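Local coordinates for uncharacterized protein (Pseudomonas syringae pv. tomato, PDB 3K4I) that is of unknown function but belongs to the RraA-like family of α/β proteins, assembles from three copies and holds bound magnesium ions, at residues I103-A108 with I129-P134; I56-Q61 with D79-G84; D33-D38 with A187-R192; L23-L28 with D174-V179; A45-G50 with L135-R140. One frame throughout, in Å; residues are numbered along the deposited sequence.

How the interactions relate
Five contacts of one RraA-like subunit illustrate how strand pairing, helix packing and side-chain bonds tie distant parts of a chain together. Interactions 4 and 5 lie with centres about 13 Å apart and meet where Phe136 packs on Asp174 and Cys178. Interaction 5 also touches interaction 1 through Val48, at a centre distance of about 12 Å. Phe107 of interaction 1 packs against Asp79 of interaction 2, and interaction 3 joins interaction 4 through Val189 and Leu28. Interactions 1 and 3 stand farthest apart, their centres about 31 Å from each other. One bound magnesium ion lies about 4 Å from the Asp24 side chain of interaction 4, another about 8 Å from that of His106.

Interaction 1. Residues I103-A108 with I129-P134; sequences IMTHFA and INCNYP
Thr105 turns its two branches to different tasks: hydroxyl OG1 is hydrogen-bonded to Gly101 O and more weakly to Trp100 NE1, while methyl CG2 faces Cys131 and Tyr133. The division follows from a first torsion of -60°, which sets OG1 beside the backbone N, within reach of the preceding helical turn, and leaves CG2 anti to that N. CG2 then lies 4.0 Å from Tyr133 CB and 4.1 Å from Cys131 CB, and the Thr105 and Tyr133 side chains slide past each other in opposite directions. Farther along helix 102-110, Ala108 points its methyl at the phenol. Its CB is 3.5 Å from Tyr133 CE1 and 3.6 Å from Tyr133 OH, approaching the ring obliquely. That hydroxyl is hydrogen-bonded to Thr116 OG1, so the polar end of the tyrosine is fixed on neighbouring strand 115-119. At the other end of the contact Cys131 SG comes within 3.8 Å of His106 CE1. The sulfur is 4.4 Å from the centroid of the imidazole and 38° off its normal, an oblique sulfur-aromatic approach. The chain that offers Cys131 and Tyr133 leaves helix 125-130 through a Schellman motif, with Asn132 at positive phi, and then leads into strand 135-137. Helix 102-110 is thus packed against the exit of the next helix, while Ile204 of a neighbouring subunit packs on His106. The two segments are therefore held together by apolar and sulfur packing alone, which is possible in a buried interface because Gly101 and Thr116 satisfy the hydroxyls of Thr105 and Tyr133.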
# COMPACT_ATOMS: atom_id res chain seq x y z
N ILE C 103 16.76 -11.18 9.74
CA ILE C 103 17.99 -11.13 10.53
C ILE C 103 18.31 -9.69 10.94
O ILE C 103 18.51 -9.39 12.14
CB ILE C 103 19.16 -11.79 9.79
CG1 ILE C 103 18.96 -13.31 9.70
CG2 ILE C 103 20.48 -11.51 10.47
CD1 ILE C 103 19.98 -14.01 8.75
N MSE C 104 18.29 -8.80 9.96
CA MSE C 104 18.59 -7.39 10.20
C MSE C 104 17.55 -6.76 11.13
O MSE C 104 17.90 -5.97 12.01
CB MSE C 104 18.73 -6.64 8.88
CG MSE C 104 19.87 -7.22 8.08
SE MSE C 104 19.87 -6.69 6.24
CE MSE C 104 20.81 -5.08 6.53
N THR C 105 16.27 -7.12 10.94
CA THR C 105 15.20 -6.65 11.83
C THR C 105 15.42 -7.09 13.27
O THR C 105 15.36 -6.27 14.16
CB THR C 105 13.84 -7.20 11.40
OG1 THR C 105 13.56 -6.77 10.06
CG2 THR C 105 12.75 -6.76 12.33
N HIS C 106 15.68 -8.37 13.48
CA HIS C 106 15.99 -8.85 14.83
C HIS C 106 17.23 -8.17 15.39
O HIS C 106 17.27 -7.84 16.57
CB HIS C 106 16.10 -10.38 14.90
CG HIS C 106 14.80 -11.07 14.70
ND1 HIS C 106 13.81 -11.09 15.67
CD2 HIS C 106 14.29 -11.75 13.64
CE1 HIS C 106 12.77 -11.76 15.21
NE2 HIS C 106 13.03 -12.16 13.98
N PHE C 107 18.24 -8.00 14.55
CA PHE C 107 19.44 -7.30 15.00
C PHE C 107 19.12 -5.87 15.45
O PHE C 107 19.54 -5.45 16.56
CB PHE C 107 20.52 -7.28 13.92
CG PHE C 107 21.81 -6.69 14.39
CD1 PHE C 107 22.81 -7.51 14.90
CD2 PHE C 107 22.00 -5.31 14.41
CE1 PHE C 107 24.00 -6.98 15.40
CE2 PHE C 107 23.19 -4.76 14.91
CZ PHE C 107 24.20 -5.59 15.36
N ALA C 108 18.39 -5.14 14.61
CA ALA C 108 17.99 -3.75 14.93
C ALA C 108 17.32 -3.67 16.30
O ALA C 108 17.62 -2.77 17.11
CB ALA C 108 17.06 -3.22 13.87
N ILE C 129 6.48 -6.66 10.57
CA ILE C 129 5.19 -6.34 11.17
C ILE C 129 5.05 -6.95 12.57
O ILE C 129 4.64 -6.26 13.51
CB ILE C 129 3.98 -6.78 10.28
CG1 ILE C 129 3.99 -6.02 8.95
CG2 ILE C 129 2.64 -6.51 11.00
CD1 ILE C 129 2.97 -6.57 7.93
N ASN C 130 5.41 -8.23 12.70
CA ASN C 130 5.28 -8.93 13.98
C ASN C 130 6.13 -8.28 15.06
O ASN C 130 5.73 -8.23 16.23
CB ASN C 130 5.65 -10.40 13.84
CG ASN C 130 5.36 -11.18 15.10
OD1 ASN C 130 4.22 -11.18 15.58
ND2 ASN C 130 6.37 -11.84 15.65
N CYS C 131 7.29 -7.77 14.65
CA CYS C 131 8.25 -7.08 15.52
C CYS C 131 7.90 -5.61 15.73
O CYS C 131 8.57 -4.93 16.52
CB CYS C 131 9.66 -7.15 14.94
SG CYS C 131 10.37 -8.80 15.09
N ASN C 132 6.91 -5.12 15.00
CA ASN C 132 6.50 -3.70 15.03
C ASN C 132 7.68 -2.76 14.76
O ASN C 132 7.83 -1.73 15.43
CB ASN C 132 5.83 -3.34 16.37
CG ASN C 132 4.96 -2.06 16.28
OD1 ASN C 132 5.03 -1.17 17.15
ND2 ASN C 132 4.16 -1.97 15.24
N TYR C 133 8.51 -3.13 13.80
CA TYR C 133 9.74 -2.39 13.49
C TYR C 133 9.44 -1.31 12.44
O TYR C 133 8.80 -1.59 11.43
CB TYR C 133 10.81 -3.33 12.95
CG TYR C 133 12.10 -2.60 12.63
CD1 TYR C 133 12.90 -2.09 13.66
CD2 TYR C 133 12.54 -2.43 11.30
CE1 TYR C 133 14.06 -1.41 13.41
CE2 TYR C 133 13.74 -1.75 11.04
CZ TYR C 133 14.50 -1.25 12.11
OH TYR C 133 15.68 -0.58 11.88
N PRO C 134 9.89 -0.07 12.68
CA PRO C 134 9.57 0.99 11.75
C PRO C 134 10.36 0.91 10.42
O PRO C 134 11.50 1.36 10.33
CB PRO C 134 9.90 2.27 12.54
CG PRO C 134 9.84 1.80 14.03
CD PRO C 134 10.51 0.46 13.92

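Interaction 2. Residues I56-Q61 with D79-G84; sequences IAFTVQ and DQVPSG
Phe58 and Val81 both adopt anti first torsions: CG of Phe58 is anti to its backbone N (chi1 177°), as is CG1 of Val81 (chi1 -178°). The second methyl, Val81 CG2, is thereby left beside its own backbone N and comes to lie over the centre of the phenylalanine ring, 3.7 Å from the centroid and only 12° off the normal, a clear CH-pi contact. The other methyl, CG1, reaches the root of the ring, 4.0 Å from Phe58 CG. Pro82 crosses Phe58 at about a right angle, its CD meeting Phe58 CD1 at 3.8 Å, obliquely to the ring. Beyond the ring's far end, Phe58 CZ is 4.2 Å from Gln80 CB. The backbones join at one point: Ile56 N donates to Gly84 O at 3.2 Å, in the carbonyl plane and on a lone pair. Gly84 has a positive phi, a conformation suited to a residue without a side chain. Val154 and Gln155 supply further packing for Phe58. The Ile56-Gly84 bond opens the ladder between strands 53-63 and 85-90, and the arrangement is that of a crossover connection, its returning loop laid over the first of two adjacent parallel strands in an α/β fold.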
# COMPACT_ATOMS: atom_id res chain seq x y z
N ILE C 56 19.23 9.25 14.00
CA ILE C 56 20.32 9.83 13.24
C ILE C 56 20.62 8.94 12.06
O ILE C 56 20.80 7.75 12.24
CB ILE C 56 21.57 9.91 14.15
CG1 ILE C 56 21.24 10.70 15.42
CG2 ILE C 56 22.75 10.47 13.39
CD1 ILE C 56 20.72 12.18 15.18
N ALA C 57 20.70 9.53 10.86
CA ALA C 57 20.92 8.75 9.66
C ALA C 57 22.27 8.05 9.71
O ALA C 57 23.29 8.70 9.96
CB ALA C 57 20.87 9.67 8.42
N PHE C 58 22.27 6.75 9.43
CA PHE C 58 23.46 5.99 9.16
C PHE C 58 23.23 5.49 7.74
O PHE C 58 22.25 4.76 7.51
CB PHE C 58 23.56 4.80 10.12
CG PHE C 58 24.73 3.91 9.85
CD1 PHE C 58 25.88 4.04 10.64
CD2 PHE C 58 24.73 3.00 8.79
CE1 PHE C 58 26.99 3.25 10.43
CE2 PHE C 58 25.86 2.20 8.53
CZ PHE C 58 26.99 2.32 9.38
N THR C 59 24.06 5.94 6.82
CA THR C 59 23.80 5.74 5.39
C THR C 59 24.46 4.48 4.83
O THR C 59 25.57 4.09 5.24
CB THR C 59 24.24 6.96 4.57
OG1 THR C 59 25.61 7.28 4.86
CG2 THR C 59 23.39 8.18 4.89
N VAL C 60 23.78 3.85 3.88
CA VAL C 60 24.29 2.63 3.26
C VAL C 60 24.05 2.80 1.77
O VAL C 60 22.91 3.07 1.36
CB VAL C 60 23.48 1.40 3.74
CG1 VAL C 60 24.06 0.12 3.15
CG2 VAL C 60 23.44 1.35 5.29
N GLN C 61 25.10 2.65 0.96
CA GLN C 61 25.00 2.76 -0.51
C GLN C 61 25.38 1.44 -1.17
O GLN C 61 26.45 0.89 -0.89
CB GLN C 61 25.94 3.87 -1.01
CG GLN C 61 25.98 3.98 -2.55
CD GLN C 61 24.65 4.47 -3.08
OE1 GLN C 61 23.95 3.76 -3.86
NE2 GLN C 61 24.25 5.64 -2.63
N ASP C 79 26.72 -4.41 12.19
CA ASP C 79 27.50 -4.36 13.45
C ASP C 79 28.11 -2.99 13.75
O ASP C 79 28.51 -2.72 14.89
CB ASP C 79 28.63 -5.40 13.43
CG ASP C 79 28.14 -6.80 13.72
OD1 ASP C 79 27.21 -6.95 14.55
OD2 ASP C 79 28.71 -7.76 13.15
N GLN C 80 28.23 -2.15 12.73
CA GLN C 80 28.84 -0.82 12.85
C GLN C 80 27.87 0.28 13.28
O GLN C 80 28.30 1.37 13.63
CB GLN C 80 29.45 -0.42 11.49
CG GLN C 80 30.36 -1.46 10.88
CD GLN C 80 31.35 -0.86 9.88
OE1 GLN C 80 32.50 -1.32 9.77
NE2 GLN C 80 30.95 0.22 9.21
N VAL C 81 26.56 0.01 13.22
CA VAL C 81 25.54 1.04 13.34
C VAL C 81 25.31 1.38 14.83
O VAL C 81 25.03 0.49 15.61
CB VAL C 81 24.20 0.56 12.71
CG1 VAL C 81 23.13 1.65 12.79
CG2 VAL C 81 24.42 0.09 11.25
N PRO C 82 25.49 2.66 15.20
CA PRO C 82 25.31 3.06 16.59
C PRO C 82 23.86 2.99 17.04
O PRO C 82 22.93 3.21 16.27
CB PRO C 82 25.82 4.50 16.62
CG PRO C 82 26.62 4.68 15.40
CD PRO C 82 26.08 3.75 14.39
N SER C 83 23.67 2.73 18.33
CA SER C 83 22.38 2.89 18.97
C SER C 83 21.80 4.29 18.71
O SER C 83 22.52 5.28 18.81
CB SER C 83 22.54 2.65 20.48
OG SER C 83 21.31 2.80 21.16
N GLY C 84 20.52 4.36 18.32
CA GLY C 84 19.83 5.62 18.09
C GLY C 84 19.82 5.99 16.63
O GLY C 84 19.26 7.04 16.26

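Interaction 3. Residues D33-D38 with A187-R192; sequences DSLGID and AEVVLR
This is a surface contact in which Ser34 and Leu35, at the end of helix 25-33, dock against Arg192 and its neighbours on the long helix 186-207. The guanidinium is addressed from two directions. Leu35 CD2 sits over the centre of one face, 3.4 Å from Arg192 CZ, whereas Ser34 approaches the edge: Arg192 NH1 donates to Ser34 OG at 2.9 Å, with an angle of 154° at the hydrogen and the oxygen nearly in the guanidinium plane. The serine hydroxyl is also hydrogen-bonded to Ala31 O, back in its own helix. A second in-plane bond fixes the rotation of the group, since Arg192 NE meets Glu188 OE2 at 2.7 Å in a salt bridge whose hydrogen bond is almost straight (178°) and uses the anti lone pair of the carboxylate. Glu188 stands one helical turn earlier, and a bend at chi2 (67°) turns its CD out of line with an extended chain. The docking residues belong to a Schellman motif, in which the helix unwinds and Gly36 takes a positive phi, with Gly36 N bonded to Asp33 O across a type I turn. The other leucine branch looks down to the helix: Leu35 CD1 is 3.5 Å from Val189 CG2 and 4.1 Å from Glu188 CG. Val189 in turn packs on Leu28, Ala31 and Leu32 of helix 25-33. In the same helix end and the loop that follows, Asp33 and Asp38 form salt bridges with Arg148 of a neighbouring subunit.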
# COMPACT_ATOMS: atom_id res chain seq x y z
N ASP C 33 10.52 23.85 4.82
CA ASP C 33 10.09 24.68 3.69
C ASP C 33 10.33 26.15 4.01
O ASP C 33 10.68 26.93 3.13
CB ASP C 33 8.60 24.50 3.40
CG ASP C 33 8.28 23.23 2.65
OD1 ASP C 33 9.22 22.48 2.28
OD2 ASP C 33 7.07 22.98 2.44
N SER C 34 10.11 26.54 5.27
CA SER C 34 10.35 27.92 5.71
C SER C 34 11.81 28.31 5.68
O SER C 34 12.16 29.49 5.78
CB SER C 34 9.74 28.19 7.12
OG SER C 34 10.50 27.60 8.14
N LEU C 35 12.68 27.30 5.54
CA LEU C 35 14.11 27.51 5.39
C LEU C 35 14.56 27.29 3.93
O LEU C 35 15.74 27.41 3.62
CB LEU C 35 14.91 26.67 6.41
CG LEU C 35 14.63 27.03 7.90
CD1 LEU C 35 15.11 25.93 8.86
CD2 LEU C 35 15.23 28.38 8.29
N GLY C 36 13.62 26.96 3.05
CA GLY C 36 13.90 26.88 1.60
C GLY C 36 14.35 25.50 1.16
O GLY C 36 14.94 25.36 0.09
N ILE C 37 14.06 24.49 1.96
CA ILE C 37 14.64 23.15 1.78
C ILE C 37 13.53 22.11 1.71
O ILE C 37 12.61 22.13 2.53
CB ILE C 37 15.59 22.84 2.98
CG1 ILE C 37 16.84 23.71 2.89
CG2 ILE C 37 15.97 21.34 3.07
CD1 ILE C 37 17.54 23.81 4.22
N ASP C 38 13.58 21.25 0.71
CA ASP C 38 12.68 20.10 0.60
C ASP C 38 13.26 18.99 1.42
O ASP C 38 14.47 18.76 1.34
CB ASP C 38 12.68 19.58 -0.85
CG ASP C 38 11.88 20.44 -1.80
OD1 ASP C 38 11.12 21.30 -1.34
OD2 ASP C 38 11.98 20.23 -3.05
N ALA C 187 18.21 21.63 15.17
CA ALA C 187 17.64 22.38 16.31
C ALA C 187 16.65 23.47 15.85
O ALA C 187 15.55 23.59 16.38
CB ALA C 187 18.74 22.99 17.20
N GLU C 188 17.04 24.23 14.83
CA GLU C 188 16.20 25.29 14.33
C GLU C 188 14.91 24.73 13.68
O GLU C 188 13.84 25.29 13.86
CB GLU C 188 16.97 26.15 13.32
CG GLU C 188 16.16 27.28 12.64
CD GLU C 188 15.73 28.39 13.59
OE1 GLU C 188 16.36 28.59 14.68
OE2 GLU C 188 14.75 29.09 13.26
N VAL C 189 15.02 23.63 12.93
CA VAL C 189 13.85 23.02 12.29
C VAL C 189 12.87 22.48 13.35
O VAL C 189 11.66 22.65 13.23
CB VAL C 189 14.27 21.94 11.28
CG1 VAL C 189 13.08 21.12 10.84
CG2 VAL C 189 14.97 22.63 10.10
N VAL C 190 13.40 21.88 14.39
CA VAL C 190 12.56 21.33 15.44
C VAL C 190 11.81 22.45 16.18
O VAL C 190 10.61 22.32 16.45
CB VAL C 190 13.37 20.42 16.40
CG1 VAL C 190 12.58 20.11 17.68
CG2 VAL C 190 13.75 19.14 15.68
N LEU C 191 12.50 23.54 16.47
CA LEU C 191 11.87 24.74 17.03
C LEU C 191 10.75 25.28 16.13
O LEU C 191 9.64 25.57 16.61
CB LEU C 191 12.93 25.83 17.29
CG LEU C 191 12.52 27.15 17.94
CD1 LEU C 191 12.17 26.92 19.42
CD2 LEU C 191 13.64 28.16 17.83
N ARG C 192 11.02 25.39 14.83
CA ARG C 192 9.99 25.88 13.92
C ARG C 192 8.80 24.91 13.81
O ARG C 192 7.64 25.36 13.77
CB ARG C 192 10.60 26.17 12.53
CG ARG C 192 11.44 27.44 12.54
CD ARG C 192 12.18 27.62 11.23
NE ARG C 192 13.00 28.84 11.27
CZ ARG C 192 12.95 29.81 10.36
NH1 ARG C 192 12.15 29.70 9.30
NH2 ARG C 192 13.73 30.88 10.50

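Interaction 4. Residues L23-L28 with D174-V179; sequences LDTASL and DGSGCV
Thr25 and Asp174 reach toward each other tip to tip. Each adopts the crowded rotamer, with Thr25 OG1 (chi1 49°) and Asp174 CG (chi1 60°) lying between their own backbone N and carbonyl carbon. Between them runs a short bond of 2.6 Å from Thr25 OG1 to Asp174 OD1, on the syn side of the carboxylate and somewhat out of its plane. Ser176 N reaches the same OD1 at 3.0 Å from the opposite face, closing an Asx turn, so this oxygen is gripped from both sides. The second oxygen serves the backbone: Thr25 N, in the first turn of its helix, donates almost straight (178°) to Asp174 OD2 at 3.1 Å, from above the carboxylate plane. A water also donates to OD2, at 2.7 Å, and to Asp24 OD2 at a longer 3.3 Å. That links Asp174 to Asp24, whose side chain lies about 4 Å from a bound magnesium ion. The threonine carbons face strand 177-181: Thr25 CB stands 3.6 Å from Val179 CG2, and Thr25 CG2 is 3.5 Å from Gly177 O. Asp174 and Gly177 bond N to O in both directions, making a tight β-hairpin with a type I turn between strands 170-174 and 177-181. Helix 25-33 therefore starts on this hairpin; Leu28 also leans on Val172 of the sheet and on Ala193 of helix 186-207, and Met142 of a neighbouring subunit packs on Thr25 and Val179.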
# COMPACT_ATOMS: atom_id res chain seq x y z
N LEU C 23 6.36 15.33 17.22
CA LEU C 23 6.30 16.06 15.97
C LEU C 23 6.01 15.13 14.81
O LEU C 23 6.60 14.06 14.71
CB LEU C 23 7.59 16.86 15.70
CG LEU C 23 7.93 18.00 16.67
CD1 LEU C 23 9.29 18.64 16.36
CD2 LEU C 23 6.82 19.09 16.77
N ASP C 24 5.10 15.56 13.93
CA ASP C 24 4.71 14.83 12.73
C ASP C 24 5.64 15.22 11.59
O ASP C 24 6.21 16.33 11.58
CB ASP C 24 3.30 15.28 12.31
CG ASP C 24 2.22 14.89 13.30
OD1 ASP C 24 1.15 15.53 13.26
OD2 ASP C 24 2.40 13.94 14.09
N THR C 25 5.78 14.32 10.61
CA THR C 25 6.53 14.67 9.39
C THR C 25 6.04 15.95 8.73
O THR C 25 6.85 16.69 8.17
CB THR C 25 6.53 13.51 8.39
OG1 THR C 25 5.19 13.03 8.21
CG2 THR C 25 7.43 12.36 8.91
N ALA C 26 4.73 16.21 8.77
CA ALA C 26 4.19 17.44 8.19
C ALA C 26 4.76 18.71 8.84
O ALA C 26 5.12 19.66 8.15
CB ALA C 26 2.66 17.45 8.19
N SER C 27 4.82 18.74 10.18
CA SER C 27 5.35 19.91 10.86
C SER C 27 6.81 20.16 10.48
O SER C 27 7.22 21.29 10.22
CB SER C 27 5.22 19.76 12.38
OG SER C 27 3.93 19.24 12.69
N LEU C 28 7.59 19.07 10.46
CA LEU C 28 9.00 19.15 10.16
C LEU C 28 9.23 19.60 8.73
O LEU C 28 10.09 20.43 8.48
CB LEU C 28 9.70 17.82 10.43
CG LEU C 28 9.83 17.61 11.95
CD1 LEU C 28 10.04 16.16 12.26
CD2 LEU C 28 10.97 18.49 12.52
N ASP C 174 6.94 8.60 9.61
CA ASP C 174 5.65 8.13 10.13
C ASP C 174 4.75 7.65 9.00
O ASP C 174 5.23 7.34 7.89
CB ASP C 174 4.98 9.21 11.01
CG ASP C 174 4.69 10.53 10.26
OD1 ASP C 174 4.63 10.57 9.01
OD2 ASP C 174 4.50 11.55 10.95
N GLY C 175 3.44 7.56 9.26
CA GLY C 175 2.50 7.08 8.23
C GLY C 175 2.50 7.88 6.93
O GLY C 175 2.17 7.34 5.85
N SER C 176 2.90 9.15 7.01
CA SER C 176 2.94 10.00 5.82
C SER C 176 4.25 9.89 5.01
O SER C 176 4.36 10.47 3.93
CB SER C 176 2.65 11.46 6.23
OG SER C 176 1.39 11.54 6.88
N GLY C 177 5.21 9.12 5.52
CA GLY C 177 6.50 8.95 4.86
C GLY C 177 7.70 9.42 5.67
O GLY C 177 7.63 9.53 6.93
N CYS C 178 8.77 9.73 4.97
CA CYS C 178 10.06 10.06 5.62
C CYS C 178 10.56 11.47 5.24
O CYS C 178 10.52 11.88 4.06
CB CYS C 178 11.13 9.06 5.23
SG CYS C 178 10.58 7.30 5.27
N VAL C 179 11.08 12.17 6.23
CA VAL C 179 11.64 13.53 6.06
C VAL C 179 13.11 13.55 6.51
O VAL C 179 13.46 12.95 7.55
CB VAL C 179 10.86 14.58 6.88
CG1 VAL C 179 11.47 15.96 6.76
CG2 VAL C 179 9.41 14.63 6.47
O HOH W 1 4.30 11.33 13.59

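Interaction 5. Residues A45-G50 with L135-R140; sequences ASQVPG and LFSRGR
Ala45 and Ser137 form an antiparallel hydrogen-bonded pair, each N donating to the other's O at 2.9 Å, next to the non-hydrogen-bonded pair of Ser46 and Phe136. Gln47 N extends the ladder by donating to Leu135 O. The side chain of Gln47 then folds back over strand 135-137, bent at chi2 (-60°), and its amide works with both ends. NE2 donates to Ser137 O at 3.1 Å, coming from the face of that carbonyl opposite to Ala45 N, so one oxygen takes two donors. OE1 accepts from Arg140 NE at 2.9 Å, and Arg140 NH2 reaches Gln47 O at 2.9 Å, in the carbonyl plane and on a lone pair. The arginine thus grips the glutamine side-on with two nitrogens, one to the side chain and one to the backbone, although the amide and guanidinium planes stand 63° apart. Ser137 OG, 3.2 Å from Gln47 CG, is tied by its own hydrogen bond to Gly139 O. On the Ser46 and Phe136 face, Ser46 CB lies 3.6 Å from Phe136 CE1, and a water above the ring, offset toward its rim, bonds to Ser46 OG, Val48 N and Leu135 O. Strand 115-119 continues the sheet on the far side of strand 135-137. The chemistry implies a short ladder reinforced by side chains: the Gln47 amide gives Ser137 O its second donor, Arg140 ties both carbonyl oxygens of Gln47 beyond the paired residues, and Leu135 O is shared by Gln47 N and the water.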
# COMPACT_ATOMS: atom_id res chain seq x y z
N ALA C 45 7.45 4.57 1.47
CA ALA C 45 6.22 4.45 2.22
C ALA C 45 6.40 3.69 3.52
O ALA C 45 7.16 2.73 3.60
CB ALA C 45 5.14 3.79 1.35
N SER C 46 5.66 4.09 4.54
CA SER C 46 5.53 3.25 5.71
C SER C 46 4.97 1.85 5.34
O SER C 46 3.91 1.74 4.71
CB SER C 46 4.62 3.93 6.74
OG SER C 46 4.43 3.03 7.81
N GLN C 47 5.70 0.81 5.76
CA GLN C 47 5.29 -0.58 5.52
C GLN C 47 4.66 -1.25 6.73
O GLN C 47 4.13 -2.36 6.63
CB GLN C 47 6.48 -1.42 5.02
CG GLN C 47 7.08 -0.93 3.68
CD GLN C 47 6.10 -0.94 2.52
OE1 GLN C 47 5.15 -1.75 2.48
NE2 GLN C 47 6.29 -0.02 1.59
N VAL C 48 4.73 -0.62 7.90
CA VAL C 48 4.17 -1.23 9.09
C VAL C 48 3.19 -0.23 9.68
O VAL C 48 3.61 0.79 10.21
CB VAL C 48 5.25 -1.64 10.13
CG1 VAL C 48 4.58 -2.24 11.39
CG2 VAL C 48 6.22 -2.67 9.53
N PRO C 49 1.89 -0.54 9.62
CA PRO C 49 0.91 0.42 10.15
C PRO C 49 1.13 0.82 11.63
O PRO C 49 1.50 -0.02 12.46
CB PRO C 49 -0.43 -0.30 9.94
CG PRO C 49 -0.18 -1.14 8.67
CD PRO C 49 1.25 -1.60 8.81
N GLY C 50 0.99 2.10 11.91
CA GLY C 50 1.10 2.61 13.28
C GLY C 50 2.50 2.83 13.83
O GLY C 50 2.67 3.10 15.04
N LEU C 135 9.71 0.29 9.44
CA LEU C 135 10.30 0.09 8.10
C LEU C 135 9.60 0.93 7.08
O LEU C 135 8.36 0.89 6.96
CB LEU C 135 10.15 -1.39 7.69
CG LEU C 135 10.59 -1.73 6.25
CD1 LEU C 135 12.06 -1.54 6.23
CD2 LEU C 135 10.26 -3.17 5.91
N PHE C 136 10.40 1.64 6.29
CA PHE C 136 9.88 2.47 5.22
C PHE C 136 10.61 2.09 3.95
O PHE C 136 11.84 1.99 3.95
CB PHE C 136 10.13 3.91 5.62
CG PHE C 136 9.51 4.26 6.92
CD1 PHE C 136 8.23 4.83 6.98
CD2 PHE C 136 10.15 3.94 8.12
CE1 PHE C 136 7.64 5.13 8.20
CE2 PHE C 136 9.54 4.21 9.37
CZ PHE C 136 8.28 4.80 9.40
N SER C 137 9.87 1.85 2.87
CA SER C 137 10.50 1.41 1.64
C SER C 137 9.59 1.65 0.46
O SER C 137 8.43 2.01 0.63
CB SER C 137 10.77 -0.11 1.72
OG SER C 137 9.55 -0.83 1.71
N ARG C 138 10.12 1.41 -0.74
CA ARG C 138 9.32 1.51 -1.95
C ARG C 138 8.45 0.28 -2.19
O ARG C 138 7.78 0.16 -3.23
CB ARG C 138 10.22 1.73 -3.16
CG ARG C 138 10.99 3.05 -3.09
CD ARG C 138 11.65 3.42 -4.42
NE ARG C 138 12.56 4.54 -4.18
CZ ARG C 138 12.18 5.80 -3.92
NH1 ARG C 138 10.90 6.13 -3.91
NH2 ARG C 138 13.11 6.74 -3.67
N GLY C 139 8.48 -0.66 -1.27
CA GLY C 139 7.68 -1.87 -1.47
C GLY C 139 8.25 -3.11 -0.84
O GLY C 139 9.21 -3.03 -0.04
N ARG C 140 7.65 -4.22 -1.22
CA ARG C 140 7.88 -5.52 -0.60
C ARG C 140 8.21 -6.55 -1.67
O ARG C 140 7.53 -6.61 -2.70
CB ARG C 140 6.63 -5.97 0.14
CG ARG C 140 6.11 -4.97 1.20
CD ARG C 140 4.67 -5.23 1.56
NE ARG C 140 4.27 -4.47 2.77
CZ ARG C 140 3.22 -4.78 3.52
NH1 ARG C 140 2.43 -5.80 3.18
NH2 ARG C 140 2.94 -4.06 4.59
O HOH W 2 6.48 1.65 8.92